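Mandelate racemase/muconate lactonizing protein (Paenibacillus sp., PDB 3QPE) probably catalyses a metal-dependent reaction on a sugar acid, as an enolase-superfamily enzyme with magnesium and D-galacturonic acid bound in its barrel. Local coordinates at residues L126-Y131 with E333-D338; A208-N213 with L232-H237. All coordinates share one frame; numbering follows the deposited sequence.

Contact 1 of 2, residues L126-Y131 with E333-D338; sequences LVVPCY and EFVEYD. With DGU (D-galacturonic acid), chain G.
Tyr-131 turns one ring face to the backbone of Glu-336 and its edge to the face of Phe-334, an unusual double use of one ring inside a parallel strand pair. This pair closes the enolase-type barrel, joining its last strand, 335-337, to its first, 126-135. Val-335 N donates to Pro-129 O at 2.8 Å, Tyr-131 N returns a bond to Val-335 O, and Tyr-337 N reaches Tyr-131 O. The Tyr-131 ring leaves the backbone with CG between N and the carbonyl carbon (chi1 71°), which lays it against Glu-336, whose CA sits 4.1 Å from the ring centroid in a CH-pi contact. The Tyr-131 and Phe-334 planes stand at 87°, an offset edge-to-face pair. The Tyr-131 hydroxyl bonds to Lys-168, which also makes a salt bridge with Glu-336. Losing the ring to an alanine here would probably open a gap beside Phe-334 and take a hydrogen-bonding partner from Lys-168. On the other face of the sheet, Cys-130 CB meets Val-335 CB at 3.9 Å. The extended Glu-336 chain, held also by Thr-133 and Cys-312, brings OE2 to 2.6 Å from O6A of the galacturonic acid.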
ATOM      1  N   LEU A 126       8.535  32.836 -13.479  1.00 31.84           N
ATOM      2  CA  LEU A 126       8.048  31.801 -12.571  1.00 32.67           C
ATOM      3  C   LEU A 126       9.124  31.406 -11.566  1.00 30.42           C
ATOM      4  O   LEU A 126      10.166  30.881 -11.943  1.00 27.09           O
ATOM      5  CB  LEU A 126       7.594  30.569 -13.351  1.00 27.85           C
ATOM      6  CG  LEU A 126       7.087  29.405 -12.500  1.00 26.58           C
ATOM      7  CD1 LEU A 126       5.970  29.868 -11.555  1.00 27.96           C
ATOM      8  CD2 LEU A 126       6.605  28.257 -13.377  1.00 27.59           C
ATOM      9  N   VAL A 127       8.857  31.650 -10.290  1.00 27.68           N
ATOM     10  CA  VAL A 127       9.809  31.343  -9.220  1.00 28.82           C
ATOM     11  C   VAL A 127       9.110  30.430  -8.216  1.00 26.23           C
ATOM     12  O   VAL A 127       8.067  30.778  -7.673  1.00 26.00           O
ATOM     13  CB  VAL A 127      10.288  32.631  -8.518  1.00 26.22           C
ATOM     14  CG1 VAL A 127      11.208  32.306  -7.345  1.00 32.13           C
ATOM     15  CG2 VAL A 127      10.978  33.547  -9.514  1.00 33.07           C
ATOM     16  N   VAL A 128       9.680  29.255  -7.991  1.00 25.48           N
ATOM     17  CA  VAL A 128       8.985  28.206  -7.260  1.00 25.95           C
ATOM     18  C   VAL A 128       9.797  27.722  -6.059  1.00 22.65           C
ATOM     19  O   VAL A 128      10.994  27.491  -6.164  1.00 23.65           O
ATOM     20  CB  VAL A 128       8.717  27.018  -8.198  1.00 23.42           C
ATOM     21  CG1 VAL A 128       7.885  25.961  -7.509  1.00 19.83           C
ATOM     22  CG2 VAL A 128       8.043  27.504  -9.497  1.00 26.67           C
ATOM     23  N   PRO A 129       9.141  27.560  -4.906  1.00 23.73           N
ATOM     24  CA  PRO A 129       9.883  27.067  -3.754  1.00 20.38           C
ATOM     25  C   PRO A 129      10.468  25.690  -4.053  1.00 22.10           C
ATOM     26  O   PRO A 129       9.845  24.863  -4.744  1.00 22.01           O
ATOM     27  CB  PRO A 129       8.811  26.997  -2.656  1.00 23.76           C
ATOM     28  CG  PRO A 129       7.834  28.073  -3.039  1.00 28.97           C
ATOM     29  CD  PRO A 129       7.768  27.960  -4.551  1.00 22.31           C
ATOM     30  N   CYS A 130      11.690  25.472  -3.585  1.00 20.01           N
ATOM     31  CA  CYS A 130      12.314  24.167  -3.691  1.00 21.11           C
ATOM     32  C   CYS A 130      12.994  23.775  -2.393  1.00 21.47           C
ATOM     33  O   CYS A 130      13.210  24.615  -1.522  1.00 26.29           O
ATOM     34  CB  CYS A 130      13.314  24.142  -4.846  1.00 25.25           C
ATOM     35  SG  CYS A 130      14.782  25.168  -4.616  1.00 26.68           S
ATOM     36  N   TYR A 131      13.361  22.504  -2.278  1.00 21.11           N
ATOM     37  CA  TYR A 131      14.091  22.038  -1.106  1.00 23.34           C
ATOM     38  C   TYR A 131      15.157  21.007  -1.463  1.00 25.20           C
ATOM     39  O   TYR A 131      15.061  20.300  -2.480  1.00 19.94           O
ATOM     40  CB  TYR A 131      13.128  21.477  -0.053  1.00 19.54           C
ATOM     41  CG  TYR A 131      12.476  20.163  -0.411  1.00 23.88           C
ATOM     42  CD1 TYR A 131      13.155  18.959  -0.261  1.00 23.40           C
ATOM     43  CD2 TYR A 131      11.161  20.120  -0.868  1.00 21.72           C
ATOM     44  CE1 TYR A 131      12.549  17.752  -0.587  1.00 23.48           C
ATOM     45  CE2 TYR A 131      10.553  18.915  -1.190  1.00 20.76           C
ATOM     46  CZ  TYR A 131      11.241  17.747  -1.057  1.00 21.63           C
ATOM     47  OH  TYR A 131      10.627  16.554  -1.356  1.00 21.71           O
ATOM     48  N   GLU A 333       3.451  22.867  -3.271  1.00 19.76           N
ATOM     49  CA  GLU A 333       4.365  23.065  -2.144  1.00 22.76           C
ATOM     50  C   GLU A 333       5.819  23.380  -2.549  1.00 23.13           C
ATOM     51  O   GLU A 333       6.291  24.499  -2.375  1.00 26.09           O
ATOM     52  CB  GLU A 333       4.344  21.846  -1.209  1.00 22.79           C
ATOM     53  CG  GLU A 333       3.071  21.714  -0.369  1.00 25.56           C
ATOM     54  CD  GLU A 333       2.961  22.782   0.703  1.00 25.51           C
ATOM     55  OE1 GLU A 333       3.910  22.929   1.500  1.00 29.19           O
ATOM     56  OE2 GLU A 333       1.941  23.495   0.740  1.00 31.06           O
ATOM     57  N   PHE A 334       6.517  22.380  -3.071  1.00 23.35           N
ATOM     58  CA  PHE A 334       7.941  22.511  -3.392  1.00 21.09           C
ATOM     59  C   PHE A 334       8.339  21.730  -4.612  1.00 19.68           C
ATOM     60  O   PHE A 334       7.770  20.678  -4.893  1.00 27.38           O
ATOM     61  CB  PHE A 334       8.788  21.909  -2.268  1.00 19.29           C
ATOM     62  CG  PHE A 334       8.867  22.740  -1.041  1.00 22.77           C
ATOM     63  CD1 PHE A 334       9.660  23.874  -1.015  1.00 23.25           C
ATOM     64  CD2 PHE A 334       8.202  22.357   0.109  1.00 27.05           C
ATOM     65  CE1 PHE A 334       9.759  24.632   0.128  1.00 29.34           C
ATOM     66  CE2 PHE A 334       8.300  23.102   1.259  1.00 30.89           C
ATOM     67  CZ  PHE A 334       9.077  24.244   1.272  1.00 32.42           C
ATOM     68  N   VAL A 335       9.373  22.209  -5.298  1.00 20.27           N
ATOM     69  CA  VAL A 335      10.132  21.369  -6.208  1.00 22.70           C
ATOM     70  C   VAL A 335      11.118  20.544  -5.384  1.00 22.10           C
ATOM     71  O   VAL A 335      11.948  21.099  -4.654  1.00 21.26           O
ATOM     72  CB  VAL A 335      10.881  22.214  -7.268  1.00 18.86           C
ATOM     73  CG1 VAL A 335      11.874  21.351  -8.028  1.00 19.29           C
ATOM     74  CG2 VAL A 335       9.893  22.849  -8.237  1.00 22.50           C
ATOM     75  N   GLU A 336      11.029  19.221  -5.467  1.00 21.35           N
ATOM     76  CA  GLU A 336      12.003  18.371  -4.784  1.00 24.08           C
ATOM     77  C   GLU A 336      13.332  18.382  -5.566  1.00 20.95           C
ATOM     78  O   GLU A 336      13.400  17.886  -6.689  1.00 22.46           O
ATOM     79  CB  GLU A 336      11.478  16.937  -4.616  1.00 21.12           C
ATOM     80  CG  GLU A 336      12.391  16.069  -3.756  1.00 23.79           C
ATOM     81  CD  GLU A 336      11.820  14.694  -3.454  1.00 26.47           C
ATOM     82  OE1 GLU A 336      10.729  14.371  -3.967  1.00 23.86           O
ATOM     83  OE2 GLU A 336      12.462  13.937  -2.689  1.00 25.67           O
ATOM     84  N   TYR A 337      14.390  18.943  -4.979  1.00 22.51           N
ATOM     85  CA  TYR A 337      15.614  19.212  -5.757  1.00 19.76           C
ATOM     86  C   TYR A 337      16.825  18.316  -5.438  1.00 22.93           C
ATOM     87  O   TYR A 337      17.215  18.149  -4.278  1.00 19.59           O
ATOM     88  CB  TYR A 337      15.996  20.704  -5.669  1.00 19.11           C
ATOM     89  CG  TYR A 337      17.088  21.082  -6.641  1.00 20.42           C
ATOM     90  CD1 TYR A 337      18.421  21.023  -6.271  1.00 20.35           C
ATOM     91  CD2 TYR A 337      16.784  21.472  -7.946  1.00 22.05           C
ATOM     92  CE1 TYR A 337      19.423  21.345  -7.164  1.00 24.54           C
ATOM     93  CE2 TYR A 337      17.780  21.797  -8.845  1.00 23.11           C
ATOM     94  CZ  TYR A 337      19.099  21.729  -8.446  1.00 24.55           C
ATOM     95  OH  TYR A 337      20.103  22.050  -9.334  1.00 27.62           O
ATOM     96  N   ASP A 338      17.395  17.729  -6.491  1.00 20.83           N
ATOM     97  CA  ASP A 338      18.635  16.958  -6.432  1.00 17.98           C
ATOM     98  C   ASP A 338      19.537  17.597  -7.479  1.00 23.84           C
ATOM     99  O   ASP A 338      19.100  17.844  -8.600  1.00 20.90           O
ATOM    100  CB  ASP A 338      18.356  15.507  -6.836  1.00 19.80           C
ATOM    101  CG  ASP A 338      19.346  14.515  -6.269  1.00 22.78           C
ATOM    102  OD1 ASP A 338      20.177  14.876  -5.391  1.00 27.04           O
ATOM    103  OD2 ASP A 338      19.270  13.333  -6.680  1.00 23.86           O
TER
HETATM  104  O1  DGU G 401      13.810   5.732  -5.088  1.00 44.29           O
HETATM  105  O2  DGU G 401      14.739   5.239  -2.471  1.00 28.84           O
HETATM  106  O5  DGU G 401      11.567   8.680  -0.478  1.00 28.84           O
HETATM  107  O6B DGU G 401      11.067  11.394  -0.891  1.00 20.72           O
HETATM  108  C1  DGU G 401      13.619   6.540  -4.171  1.00 37.53           C
HETATM  109  C2  DGU G 401      14.508   6.587  -2.907  1.00 32.00           C
HETATM  110  C3  DGU G 401      13.879   7.401  -1.757  1.00 32.02           C
HETATM  111  C4  DGU G 401      13.321   8.781  -2.185  1.00 29.49           C
HETATM  112  C5  DGU G 401      12.563   9.525  -1.074  1.00 31.99           C
HETATM  113  C6  DGU G 401      11.997  10.880  -1.556  1.00 30.27           C
HETATM  114  O3  DGU G 401      14.858   7.605  -0.729  1.00 26.78           O
HETATM  115  O4  DGU G 401      12.407   8.603  -3.267  1.00 38.55           O
HETATM  116  O6A DGU G 401      12.525  11.365  -2.581  1.00 29.87           O

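Contact 2 of 2, residues A208-N213 with L232-H237; sequences ANNAYN and LEEAFH. With MG (magnesium ion), chain E; MG (magnesium ion), chain F; DGU (D-galacturonic acid), chain G.
At the metal site of this enolase-type barrel, on the C-terminal ends of its strands, Ala-208, Asn-210 and Tyr-212 tie the loop 208-213 to Glu-233, Glu-234 and Ala-235, at the end of strand 229-233 and just beyond. Three backbone bonds join them: Ala-208 N to Glu-233 O, Asn-210 N to Glu-234 O at 2.7 Å, and Tyr-212 N to Ala-235 O. A type I' turn from Ala-208 to Ala-211 sets the Asn-209 side chain toward the ligand, where ND2 donates to O5 of D-galacturonic acid at 3.0 Å. The same ND2 donates to a water that in turn donates to Glu-234 OE1. Glu-233, extended with CG opposite its backbone N (chi1 166°), places OE2 2.1 Å from one magnesium, alongside Asp-207 and Glu-263; ligand O5 and O6B chelate that ion, and a water fills the sixth position. Its other oxygen, OE1, is held by Lys-168, Gln-283 and Trp-231. Glu-234 bends at chi2 and puts OE2 2.2 Å from the second magnesium, shared with Asp-261, Glu-238 and three waters, one of them bonded to His-237 ND1. At the subunit interface, His-237 stacks on His-237 of the second subunit. O5 gripped by both metal and amide, and O6B by the metal, is consistent with a fixed acid end, and the magnesium would probably polarise its carboxylate.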
ATOM      1  N   ALA A 208      10.943   9.276   6.787  1.00 19.56           N
ATOM      2  CA  ALA A 208      11.335   8.051   7.467  1.00 20.80           C
ATOM      3  C   ALA A 208      11.390   6.846   6.546  1.00 19.27           C
ATOM      4  O   ALA A 208      11.880   5.785   6.929  1.00 22.88           O
ATOM      5  CB  ALA A 208      10.389   7.774   8.661  1.00 20.62           C
ATOM      6  N   ASN A 209      10.902   7.000   5.325  1.00 18.89           N
ATOM      7  CA  ASN A 209      10.763   5.851   4.429  1.00 19.94           C
ATOM      8  C   ASN A 209      10.165   4.652   5.158  1.00 19.86           C
ATOM      9  O   ASN A 209      10.627   3.513   5.016  1.00 20.17           O
ATOM     10  CB  ASN A 209      12.079   5.498   3.732  1.00 25.31           C
ATOM     11  CG  ASN A 209      12.500   6.552   2.725  1.00 21.67           C
ATOM     12  OD1 ASN A 209      13.361   7.378   3.013  1.00 22.60           O
ATOM     13  ND2 ASN A 209      11.883   6.538   1.542  1.00 19.92           N
ATOM     14  N   ASN A 210       9.132   4.944   5.945  1.00 20.45           N
ATOM     15  CA  ASN A 210       8.288   3.933   6.562  1.00 22.41           C
ATOM     16  C   ASN A 210       8.983   3.153   7.660  1.00 21.13           C
ATOM     17  O   ASN A 210       8.467   2.146   8.146  1.00 23.27           O
ATOM     18  CB  ASN A 210       7.718   2.994   5.497  1.00 21.88           C
ATOM     19  CG  ASN A 210       6.624   3.660   4.668  1.00 23.31           C
ATOM     20  OD1 ASN A 210       6.007   4.618   5.108  1.00 23.05           O
ATOM     21  ND2 ASN A 210       6.390   3.152   3.466  1.00 20.47           N
ATOM     22  N   ALA A 211      10.149   3.645   8.070  1.00 19.84           N
ATOM     23  CA  ALA A 211      10.962   2.963   9.071  1.00 18.24           C
ATOM     24  C   ALA A 211      10.482   3.102  10.520  1.00 21.94           C
ATOM     25  O   ALA A 211      10.986   2.404  11.385  1.00 24.84           O
ATOM     26  CB  ALA A 211      12.430   3.417   8.955  1.00 20.89           C
ATOM     27  N   TYR A 212       9.520   3.982  10.790  1.00 17.45           N
ATOM     28  CA  TYR A 212       9.034   4.156  12.167  1.00 17.38           C
ATOM     29  C   TYR A 212       7.778   3.321  12.437  1.00 23.18           C
ATOM     30  O   TYR A 212       7.242   2.683  11.534  1.00 23.81           O
ATOM     31  CB  TYR A 212       8.721   5.635  12.467  1.00 16.27           C
ATOM     32  CG  TYR A 212       9.916   6.539  12.589  1.00 21.48           C
ATOM     33  CD1 TYR A 212      11.173   6.020  12.840  1.00 19.90           C
ATOM     34  CD2 TYR A 212       9.782   7.923  12.483  1.00 19.96           C
ATOM     35  CE1 TYR A 212      12.271   6.846  12.964  1.00 22.20           C
ATOM     36  CE2 TYR A 212      10.876   8.754  12.597  1.00 24.38           C
ATOM     37  CZ  TYR A 212      12.122   8.202  12.849  1.00 22.12           C
ATOM     38  OH  TYR A 212      13.233   9.003  12.977  1.00 22.43           O
ATOM     39  N   ASN A 213       7.339   3.306  13.693  1.00 21.32           N
ATOM     40  CA  ASN A 213       5.950   2.982  14.022  1.00 24.07           C
ATOM     41  C   ASN A 213       5.337   4.221  14.694  1.00 23.39           C
ATOM     42  O   ASN A 213       5.964   5.277  14.695  1.00 23.92           O
ATOM     43  CB  ASN A 213       5.839   1.704  14.859  1.00 18.34           C
ATOM     44  CG  ASN A 213       6.550   1.804  16.189  1.00 20.28           C
ATOM     45  OD1 ASN A 213       6.826   2.891  16.668  1.00 23.65           O
ATOM     46  ND2 ASN A 213       6.838   0.667  16.794  1.00 22.51           N
ATOM     47  N   LEU A 232       6.200  15.846   8.058  1.00 21.58           N
ATOM     48  CA  LEU A 232       6.625  14.494   8.343  1.00 19.72           C
ATOM     49  C   LEU A 232       6.170  13.597   7.213  1.00 21.89           C
ATOM     50  O   LEU A 232       4.970  13.451   6.986  1.00 23.29           O
ATOM     51  CB  LEU A 232       6.005  14.016   9.665  1.00 21.78           C
ATOM     52  CG  LEU A 232       6.225  12.549  10.041  1.00 26.24           C
ATOM     53  CD1 LEU A 232       7.717  12.193  10.292  1.00 21.16           C
ATOM     54  CD2 LEU A 232       5.359  12.192  11.254  1.00 28.45           C
ATOM     55  N   GLU A 233       7.135  12.990   6.520  1.00 20.53           N
ATOM     56  CA  GLU A 233       6.884  12.217   5.306  1.00 21.71           C
ATOM     57  C   GLU A 233       7.099  10.717   5.529  1.00 21.69           C
ATOM     58  O   GLU A 233       8.147  10.299   6.009  1.00 24.29           O
ATOM     59  CB  GLU A 233       7.795  12.733   4.182  1.00 22.91           C
ATOM     60  CG  GLU A 233       7.903  11.823   2.966  1.00 20.01           C
ATOM     61  CD  GLU A 233       8.552  12.518   1.782  1.00 19.15           C
ATOM     62  OE1 GLU A 233       8.747  13.749   1.805  1.00 21.45           O
ATOM     63  OE2 GLU A 233       8.832  11.836   0.800  1.00 22.98           O
ATOM     64  N   GLU A 234       6.095   9.917   5.196  1.00 16.47           N
ATOM     65  CA  GLU A 234       6.183   8.463   5.312  1.00 16.45           C
ATOM     66  C   GLU A 234       6.779   7.956   6.636  1.00 20.36           C
ATOM     67  O   GLU A 234       7.708   7.155   6.635  1.00 20.96           O
ATOM     68  CB  GLU A 234       6.950   7.865   4.130  1.00 23.66           C
ATOM     69  CG  GLU A 234       6.273   8.089   2.775  1.00 18.78           C
ATOM     70  CD  GLU A 234       6.554   6.956   1.782  1.00 24.83           C
ATOM     71  OE1 GLU A 234       7.723   6.688   1.453  1.00 23.36           O
ATOM     72  OE2 GLU A 234       5.605   6.317   1.314  1.00 21.64           O
ATOM     73  N   ALA A 235       6.220   8.397   7.757  1.00 19.40           N
ATOM     74  CA  ALA A 235       6.655   7.884   9.056  1.00 18.16           C
ATOM     75  C   ALA A 235       6.542   6.361   9.059  1.00 17.49           C
ATOM     76  O   ALA A 235       7.417   5.660   9.544  1.00 20.53           O
ATOM     77  CB  ALA A 235       5.804   8.485  10.176  1.00 19.78           C
ATOM     78  N   PHE A 236       5.447   5.862   8.490  1.00 22.56           N
ATOM     79  CA  PHE A 236       5.141   4.436   8.443  1.00 20.57           C
ATOM     80  C   PHE A 236       4.133   4.269   7.299  1.00 21.46           C
ATOM     81  O   PHE A 236       3.554   5.256   6.829  1.00 20.99           O
ATOM     82  CB  PHE A 236       4.535   3.972   9.777  1.00 20.96           C
ATOM     83  CG  PHE A 236       3.587   4.963  10.374  1.00 22.70           C
ATOM     84  CD1 PHE A 236       3.959   5.728  11.462  1.00 24.30           C
ATOM     85  CD2 PHE A 236       2.334   5.168   9.815  1.00 21.41           C
ATOM     86  CE1 PHE A 236       3.098   6.666  12.005  1.00 22.10           C
ATOM     87  CE2 PHE A 236       1.474   6.101  10.353  1.00 21.01           C
ATOM     88  CZ  PHE A 236       1.848   6.849  11.448  1.00 22.81           C
ATOM     89  N   HIS A 237       3.940   3.052   6.808  1.00 21.70           N
ATOM     90  CA  HIS A 237       3.061   2.919   5.657  1.00 20.61           C
ATOM     91  C   HIS A 237       1.681   3.474   6.005  1.00 23.13           C
ATOM     92  O   HIS A 237       1.134   3.157   7.058  1.00 22.01           O
ATOM     93  CB  HIS A 237       2.938   1.474   5.188  1.00 23.82           C
ATOM     94  CG  HIS A 237       2.064   1.333   3.986  1.00 22.68           C
ATOM     95  ND1 HIS A 237       2.346   1.965   2.796  1.00 24.14           N
ATOM     96  CD2 HIS A 237       0.886   0.690   3.804  1.00 24.77           C
ATOM     97  CE1 HIS A 237       1.393   1.693   1.920  1.00 27.11           C
ATOM     98  NE2 HIS A 237       0.493   0.923   2.509  1.00 24.79           N
TER
HETATM   99 MG    MG E 393       9.956  10.109   0.517  1.00 26.03          MG
HETATM  100 MG    MG F 394       3.564   5.876   1.920  1.00 23.07          MG
HETATM  101  O1  DGU G 401      13.810   5.732  -5.088  1.00 44.29           O
HETATM  102  O2  DGU G 401      14.739   5.239  -2.471  1.00 28.84           O
HETATM  103  O5  DGU G 401      11.567   8.680  -0.478  1.00 28.84           O
HETATM  104  O6B DGU G 401      11.067  11.394  -0.891  1.00 20.72           O
HETATM  105  C1  DGU G 401      13.619   6.540  -4.171  1.00 37.53           C
HETATM  106  C2  DGU G 401      14.508   6.587  -2.907  1.00 32.00           C
HETATM  107  C3  DGU G 401      13.879   7.401  -1.757  1.00 32.02           C
HETATM  108  C4  DGU G 401      13.321   8.781  -2.185  1.00 29.49           C
HETATM  109  C5  DGU G 401      12.563   9.525  -1.074  1.00 31.99           C
HETATM  110  C6  DGU G 401      11.997  10.880  -1.556  1.00 30.27           C
HETATM  111  O3  DGU G 401      14.858   7.605  -0.729  1.00 26.78           O
HETATM  112  O4  DGU G 401      12.407   8.603  -3.267  1.00 38.55           O
HETATM  113  O6A DGU G 401      12.525  11.365  -2.581  1.00 29.87           O
HETATM  114  O   HOH W   1       9.493   4.865   1.712  1.00 25.53           O
HETATM  115  O   HOH W   2       5.870   0.872   7.423  1.00 22.74           O
HETATM  116  O   HOH W   3       3.936   5.701   4.074  1.00 22.01           O
HETATM  117  O   HOH W   4       4.002   3.643   1.621  1.00 21.55           O
HETATM  118  O   HOH W   5       9.324   8.394   1.727  1.00 18.51           O
HETATM  119  O   HOH W   6       2.777   6.078  -0.125  1.00 20.15           O

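How the contacts relate
Both contacts are buried and belong to the same barrel sheet, but the centre of contact 1 lies about 9 Å from the centre of the chain and that of contact 2 about 18 Å, their own centres being about 22 Å apart. Contact 1 closes a long loop of sequence, within which contact 2 is nested. Contact 1 joins two strands and is mostly apolar and aromatic, with polarity gathered at Glu-336; contact 2 joins a loop to a strand end by backbone bonds, while its side chains serve carboxylate-magnesium and water chemistry, and it reaches the second subunit. They do not touch, yet meet at galacturonic acid, and Lys-168 bridges the two, with polar partners in both contacts and on the ligand.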